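Local coordinates for protein mandalate racemase/muconate lactonizing enzyme (Unidentified, PDB 4E4U) that probably catalyses isomerisation or a related reaction on an unidentified substrate, as a putative member of the mandelate racemase/muconate lactonizing branch of the enolase superfamily, at residues Pro308-Tyr311 and Gly316-Ala319. Residues are numbered along the deposited sequence; the frame is centred on the assembly and turned at random.
Sequences PHLY and GAAA
With chi1 at -145°, well short of fully anti, L310 carries CG toward the first turn of helix 314-325; chi2 of -65° then lays CD2 over the backbone at G316 and A317 and sets CD1 beside the methyl of A317. The branches do different work. L310 CD2 lies against the main chain itself, 3.6 Å from A317 CA and 3.9 Å from G316 C, so this methyl covers the peptide that joins the two residues. L310 CD1 stays 4.1 Å from A317 CB, and the branch point completes the fit, L310 CG standing 4.0 Å from A317 CB. At G316 the leucine methyl meets backbone alone. The contact is small and held by van der Waals packing, without polar bonds between the two segments, made by one leucine folding back from the loop onto the helix that follows it, and all three touching residues are buried. Polar anchors lie at its margins: L310 N is hydrogen-bonded to E334 OE1, and G316 N, near the start of the helix, to E39 OE1 on strand 35-40. In the C-terminal barrel domain, whose fold is that of the enolase superfamily, residues 308-311 belong to the loop that links strand 305-306 to helix 314-325, so L310 packs the loop of this beta-alpha unit onto the first turn of its own helix. The loop residues W339 and I351 pack on A317. L310 also touches Q333 of strand 333-335, which follows helix 314-325 in the chain, so the leucine bridges that strand and the helix at A317.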
loop_
_atom_site.group_PDB
_atom_site.type_symbol
_atom_site.label_atom_id
_atom_site.label_comp_id
_atom_site.label_asym_id
_atom_site.label_seq_id
_atom_site.Cartn_x
_atom_site.Cartn_y
_atom_site.Cartn_z
ATOM N N PRO A 308 29.765 11.533 2.433
ATOM C CA PRO A 308 30.505 10.765 1.426
ATOM C C PRO A 308 31.560 9.839 2.019
ATOM O O PRO A 308 32.261 10.170 2.986
ATOM C CB PRO A 308 31.158 11.846 0.562
ATOM C CG PRO A 308 30.280 13.045 0.735
ATOM C CD PRO A 308 29.826 12.982 2.175
ATOM N N HIS A 309 31.646 8.663 1.410
ATOM C CA HIS A 309 32.591 7.630 1.793
ATOM C C HIS A 309 33.960 7.929 1.205
ATOM O O HIS A 309 34.077 8.484 0.104
ATOM C CB HIS A 309 32.086 6.287 1.257
ATOM C CG HIS A 309 33.104 5.193 1.300
ATOM N ND1 HIS A 309 33.942 4.916 0.243
ATOM C CD2 HIS A 309 33.397 4.281 2.259
ATOM C CE1 HIS A 309 34.727 3.899 0.558
ATOM N NE2 HIS A 309 34.412 3.497 1.775
ATOM N N LEU A 310 35.002 7.539 1.926
ATOM C CA LEU A 310 36.352 7.668 1.413
ATOM C C LEU A 310 37.232 6.553 1.980
ATOM O O LEU A 310 37.475 6.496 3.184
ATOM C CB LEU A 310 36.913 9.051 1.760
ATOM C CG LEU A 310 37.849 9.710 0.752
ATOM C CD1 LEU A 310 39.137 8.913 0.613
ATOM C CD2 LEU A 310 37.157 9.882 -0.597
ATOM N N TYR A 311 37.684 5.656 1.108
ATOM C CA TYR A 311 38.694 4.671 1.474
ATOM C C TYR A 311 39.591 4.485 0.266
ATOM O O TYR A 311 39.616 3.428 -0.368
ATOM C CB TYR A 311 38.089 3.333 1.923
ATOM C CG TYR A 311 39.119 2.493 2.649
ATOM C CD1 TYR A 311 39.609 2.893 3.889
ATOM C CD2 TYR A 311 39.636 1.331 2.087
ATOM C CE1 TYR A 311 40.569 2.157 4.556
ATOM C CE2 TYR A 311 40.603 0.580 2.757
ATOM C CZ TYR A 311 41.058 1.000 3.990
ATOM O OH TYR A 311 42.015 0.271 4.664
ATOM N N GLY A 316 40.318 11.403 -5.163
ATOM C CA GLY A 316 38.918 11.152 -4.871
ATOM C C GLY A 316 38.453 11.955 -3.666
ATOM O O GLY A 316 37.327 12.451 -3.644
ATOM N N ALA A 317 39.316 12.097 -2.661
ATOM C CA ALA A 317 38.969 12.915 -1.498
ATOM C C ALA A 317 38.744 14.372 -1.902
ATOM O O ALA A 317 37.764 15.001 -1.477
ATOM C CB ALA A 317 40.040 12.813 -0.427
ATOM N N ALA A 318 39.636 14.901 -2.736
ATOM C CA ALA A 318 39.483 16.270 -3.220
ATOM C C ALA A 318 38.151 16.466 -3.941
ATOM O O ALA A 318 37.460 17.458 -3.714
ATOM C CB ALA A 318 40.647 16.665 -4.111
ATOM N N ALA A 319 37.780 15.509 -4.791
ATOM C CA ALA A 319 36.504 15.593 -5.493
ATOM C C ALA A 319 35.337 15.557 -4.502
ATOM O O ALA A 319 34.359 16.298 -4.653
ATOM C CB ALA A 319 36.384 14.472 -6.521
#